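Local coordinates for lactate utilization protein C (PDB 2G40) that may function in L-lactate utilization as a homodimeric member of the LutC/YkgG family, at residues C132-S137 with E180-S185; G140-D145 with C164-D169. All coordinates share one frame; numbering follows the deposited sequence.

Contact 1: C132-S137 with E180-S185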
loop_
_atom_site.group_PDB
_atom_site.type_symbol
_atom_site.label_atom_id
_atom_site.label_comp_id
_atom_site.label_asym_id
_atom_site.label_seq_id
_atom_site.Cartn_x
_atom_site.Cartn_y
_atom_site.Cartn_z
ATOM N N CYS A 132 -4.141 12.457 3.319
ATOM C CA CYS A 132 -2.935 11.643 3.198
ATOM C C CYS A 132 -2.043 11.905 4.379
ATOM O O CYS A 132 -2.375 12.746 5.237
ATOM C CB CYS A 132 -2.186 11.971 1.936
ATOM S SG CYS A 132 -1.576 13.664 1.825
ATOM N N ALA A 133 -0.926 11.190 4.433
ATOM C CA ALA A 133 0.055 11.386 5.487
ATOM C C ALA A 133 1.077 12.450 5.107
ATOM O O ALA A 133 1.408 13.340 5.919
ATOM C CB ALA A 133 0.748 10.090 5.830
ATOM N N VAL A 134 1.574 12.337 3.879
ATOM C CA VAL A 134 2.606 13.230 3.343
ATOM C C VAL A 134 2.656 13.056 1.835
ATOM O O VAL A 134 2.206 12.036 1.299
ATOM C CB VAL A 134 3.999 12.952 3.981
ATOM C CG1 VAL A 134 4.537 11.592 3.546
ATOM C CG2 VAL A 134 4.980 14.101 3.680
ATOM N N ALA A 135 3.160 14.072 1.139
ATOM C CA ALA A 135 3.385 13.956 -0.287
ATOM C C ALA A 135 4.794 14.413 -0.570
ATOM O O ALA A 135 5.333 15.248 0.138
ATOM C CB ALA A 135 2.414 14.810 -1.083
ATOM N N ILE A 136 5.374 13.838 -1.610
ATOM C CA ILE A 136 6.748 14.125 -1.989
ATOM C C ILE A 136 6.763 14.706 -3.394
ATOM O O ILE A 136 6.295 14.086 -4.371
ATOM C CB ILE A 136 7.600 12.858 -1.937
ATOM C CG1 ILE A 136 7.578 12.239 -0.540
ATOM C CG2 ILE A 136 9.021 13.171 -2.358
ATOM C CD1 ILE A 136 7.824 10.750 -0.576
ATOM N N SER A 137 7.314 15.908 -3.499
ATOM C CA SER A 137 7.302 16.619 -4.760
ATOM C C SER A 137 8.168 15.966 -5.825
ATOM O O SER A 137 7.758 15.879 -6.972
ATOM C CB SER A 137 7.685 18.082 -4.572
ATOM O OG SER A 137 9.062 18.277 -4.317
ATOM N N GLU A 180 10.758 10.408 6.805
ATOM C CA GLU A 180 10.825 11.032 8.124
ATOM C C GLU A 180 9.430 11.385 8.638
ATOM O O GLU A 180 9.140 11.194 9.815
ATOM C CB GLU A 180 11.712 12.284 8.101
ATOM C CG GLU A 180 13.165 12.026 7.754
ATOM N N ALA A 181 8.568 11.880 7.747
ATOM C CA ALA A 181 7.222 12.307 8.124
ATOM C C ALA A 181 6.351 11.145 8.522
ATOM O O ALA A 181 5.445 11.311 9.320
ATOM C CB ALA A 181 6.557 13.053 6.991
ATOM N N VAL A 182 6.584 9.978 7.928
ATOM C CA VAL A 182 5.761 8.799 8.228
ATOM C C VAL A 182 6.472 7.775 9.115
ATOM O O VAL A 182 5.916 6.722 9.401
ATOM C CB VAL A 182 5.251 8.107 6.948
ATOM C CG1 VAL A 182 4.333 9.033 6.185
ATOM C CG2 VAL A 182 6.391 7.629 6.061
ATOM N N ALA A 183 7.691 8.089 9.549
ATOM C CA ALA A 183 8.461 7.192 10.403
ATOM C C ALA A 183 7.668 6.756 11.636
ATOM O O ALA A 183 7.687 5.587 12.020
ATOM C CB ALA A 183 9.768 7.860 10.827
ATOM N N ALA A 184 6.974 7.693 12.274
ATOM C CA ALA A 184 6.232 7.357 13.488
ATOM C C ALA A 184 5.093 6.382 13.226
ATOM O O ALA A 184 4.828 5.504 14.034
ATOM C CB ALA A 184 5.690 8.600 14.156
ATOM N N SER A 185 4.410 6.558 12.102
ATOM C CA SER A 185 3.361 5.630 11.665
ATOM C C SER A 185 3.936 4.236 11.475
ATOM O O SER A 185 3.330 3.251 11.882
ATOM C CB SER A 185 2.741 6.124 10.364
ATOM O OG SER A 185 2.088 7.352 10.571
#

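Contact 2: G140-D145 with C164-D169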
loop_
_atom_site.group_PDB
_atom_site.type_symbol
_atom_site.label_atom_id
_atom_site.label_comp_id
_atom_site.label_asym_id
_atom_site.label_seq_id
_atom_site.Cartn_x
_atom_site.Cartn_y
_atom_site.Cartn_z
ATOM N N GLY A 140 6.327 12.930 -7.080
ATOM C CA GLY A 140 4.874 13.021 -7.195
ATOM C C GLY A 140 4.218 11.904 -6.423
ATOM O O GLY A 140 3.296 11.232 -6.919
ATOM N N THR A 141 4.726 11.661 -5.220
ATOM C CA THR A 141 4.234 10.564 -4.375
ATOM C C THR A 141 3.289 11.044 -3.321
ATOM O O THR A 141 3.547 12.049 -2.664
ATOM C CB THR A 141 5.395 9.873 -3.630
ATOM O OG1 THR A 141 6.293 9.313 -4.583
ATOM C CG2 THR A 141 4.888 8.757 -2.685
ATOM N N ILE A 142 2.212 10.297 -3.131
ATOM C CA ILE A 142 1.351 10.543 -2.031
ATOM C C ILE A 142 1.425 9.289 -1.172
ATOM O O ILE A 142 1.247 8.157 -1.651
ATOM C CB ILE A 142 -0.075 10.849 -2.470
ATOM C CG1 ILE A 142 -0.129 12.182 -3.228
ATOM C CG2 ILE A 142 -0.969 10.895 -1.258
ATOM C CD1 ILE A 142 -1.403 12.395 -4.009
ATOM N N ILE A 143 1.718 9.499 0.100
ATOM C CA ILE A 143 1.732 8.400 1.054
ATOM C C ILE A 143 0.504 8.470 1.952
ATOM O O ILE A 143 0.216 9.508 2.563
ATOM C CB ILE A 143 2.965 8.424 1.945
ATOM C CG1 ILE A 143 4.246 8.364 1.103
ATOM C CG2 ILE A 143 2.897 7.239 2.969
ATOM C CD1 ILE A 143 5.549 8.613 1.887
ATOM N N LEU A 144 -0.198 7.353 2.009
ATOM C CA LEU A 144 -1.262 7.139 2.944
ATOM C C LEU A 144 -0.776 6.261 4.067
ATOM O O LEU A 144 -0.132 5.232 3.824
ATOM C CB LEU A 144 -2.418 6.415 2.273
ATOM C CG LEU A 144 -2.973 6.970 0.961
ATOM C CD1 LEU A 144 -4.282 6.228 0.680
ATOM C CD2 LEU A 144 -3.196 8.478 0.971
ATOM N N ASP A 145 -1.173 6.619 5.281
ATOM C CA ASP A 145 -0.940 5.778 6.451
ATOM C C ASP A 145 -2.239 5.293 7.099
ATOM O O ASP A 145 -2.201 4.705 8.167
ATOM C CB ASP A 145 -0.001 6.448 7.474
ATOM C CG ASP A 145 -0.615 7.666 8.159
ATOM O OD1 ASP A 145 -1.748 8.058 7.828
ATOM O OD2 ASP A 145 0.073 8.249 9.010
ATOM N N CYS A 164 -7.899 12.898 -3.526
ATOM C CA CYS A 164 -6.974 12.930 -2.417
ATOM C C CYS A 164 -6.615 14.370 -2.091
ATOM O O CYS A 164 -6.071 15.104 -2.933
ATOM C CB CYS A 164 -5.726 12.138 -2.781
ATOM S SG CYS A 164 -4.556 12.100 -1.466
ATOM N N VAL A 165 -6.929 14.776 -0.867
ATOM C CA VAL A 165 -6.703 16.159 -0.430
ATOM C C VAL A 165 -5.368 16.199 0.291
ATOM O O VAL A 165 -5.157 15.459 1.232
ATOM C CB VAL A 165 -7.821 16.659 0.514
ATOM C CG1 VAL A 165 -7.478 18.023 1.087
ATOM C CG2 VAL A 165 -9.142 16.706 -0.210
ATOM N N VAL A 166 -4.488 17.073 -0.178
ATOM C CA VAL A 166 -3.127 17.191 0.323
ATOM C C VAL A 166 -2.980 18.607 0.832
ATOM O O VAL A 166 -3.106 19.543 0.078
ATOM C CB VAL A 166 -2.128 16.954 -0.814
ATOM C CG1 VAL A 166 -0.688 17.150 -0.300
ATOM C CG2 VAL A 166 -2.335 15.572 -1.441
ATOM N N ARG A 167 -2.722 18.786 2.122
ATOM C CA ARG A 167 -2.494 20.131 2.623
ATOM C C ARG A 167 -1.160 20.610 2.087
ATOM O O ARG A 167 -0.244 19.824 1.999
ATOM C CB ARG A 167 -2.456 20.141 4.128
ATOM C CG ARG A 167 -3.714 19.667 4.781
ATOM C CD ARG A 167 -3.799 20.159 6.207
ATOM N NE ARG A 167 -2.613 19.774 6.959
ATOM C CZ ARG A 167 -2.420 18.566 7.485
ATOM N NH1 ARG A 167 -3.348 17.618 7.373
ATOM N NH2 ARG A 167 -1.296 18.307 8.143
ATOM N N GLU A 168 -1.053 21.884 1.720
ATOM C CA GLU A 168 0.213 22.438 1.259
ATOM C C GLU A 168 1.367 22.039 2.192
ATOM O O GLU A 168 2.440 21.655 1.715
ATOM C CB GLU A 168 0.121 23.958 1.123
ATOM C CG GLU A 168 1.391 24.641 0.638
ATOM C CD GLU A 168 2.404 24.961 1.735
ATOM O OE1 GLU A 168 2.054 24.970 2.940
ATOM O OE2 GLU A 168 3.571 25.210 1.370
ATOM N N ASP A 169 1.129 22.085 3.507
ATOM C CA ASP A 169 2.159 21.779 4.515
ATOM C C ASP A 169 2.507 20.307 4.652
ATOM O O ASP A 169 3.404 19.952 5.409
ATOM C CB ASP A 169 1.784 22.361 5.890
ATOM C CG ASP A 169 0.548 21.713 6.505
ATOM O OD1 ASP A 169 0.085 20.667 6.021
ATOM O OD2 ASP A 169 0.036 22.266 7.495
#

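Contact 1: C132-S137 with E180-S185
A classic beta bulge, in which Ala133 and Val134 both face Ile143, turns two consecutive side chains toward helix 175-187, which packs on this face of the mixed sheet. Opposite them the helix offers Ala181 and Val182. The CG1 methyl of Val182 sits at the middle of the contact, 3.8 Å from Ala133 CB and 3.7 Å from Val134 CG1. A chi1 of -64° sets this branch anti to its own carbonyl carbon and turns it to the sheet, where it meets both residues of the bulge. The two valines cross at about a right angle, meeting through one methyl each. The other branch of Val134, CG2, lies 3.8 Å from Ala181 CB, so its two methyls are shared between successive helix residues. The helix is kinked just after: Ala183 N bonds weakly to Glu180 O, at 3.4 Å, and the N atoms of Ala184 and Ser185 have no bond to the preceding turn. Farther along, Ser185 OG is hydrogen-bonded to Arg147. With no hydrogen bond or charge pairing between the two segments, the strand and the helix are joined directly by methyl packing alone, so their spacing probably follows from side-chain shape rather than from directed bonds.

Contact 2: G140-D145 with C164-D169
Two sheets meet face to face here, strand 141-144 of the mixed sheet against strand 161-167 of the parallel sheet, whose all-parallel strands are consistent with the Rossmann-like clan of the LUD domain. Within strand 141-144, Ile142 makes the contact, and its CA lies 8.4 Å from that of Val166, a separation spanned by side chains. Both ends of the isoleucine are used. Its CG2 branch lies 3.8 Å from Cys164 SG, while CD1, at the end of the longer branch, approaches the same sulfur at 4.1 Å, leaving the thiol beside the forked side chain. The sulfur is carried there by a chi1 of -179°, which sets it opposite the cysteine's own backbone N. Two residues on, Val166 also points toward the isoleucine and crosses it obliquely. Cys132 and Val220 pack on Ile142 as well, making it part of a buried apolar layer between the sheets. Arg167 closes the strand, its NE 3.0 Å from OD1 of Asp169 in the following 3-10 turn, a salt bridge whose hydrogen bond is weak and bent, while OD2 lies in the guanidinium plane at its edge. Back in the core, the contact with Val166 is the looser one, its CG2 lying 4.2 Å from Ile142 CD1.

Overall arrangement
Contacts 1 and 2 involve the two sides of the mixed sheet: helix 175-187 packs on one, while the parallel sheet is reached from the other. Their centres lie 8 Å apart, and strands 134-136 and 141-144, which follow each other in the chain, are antiparallel neighbours. The backbone joins them directly, Ala133 N being 2.8 Å from Ile143 O in a probable hydrogen bond. A second probable bond ties the helix to the residue just past strand 141-144, with Ser185 OG 2.7 Å from Asp145 OD2, an oxygen that also pairs with Arg147. Cys132, next to the bulge, also packs on Cys164 and Val166.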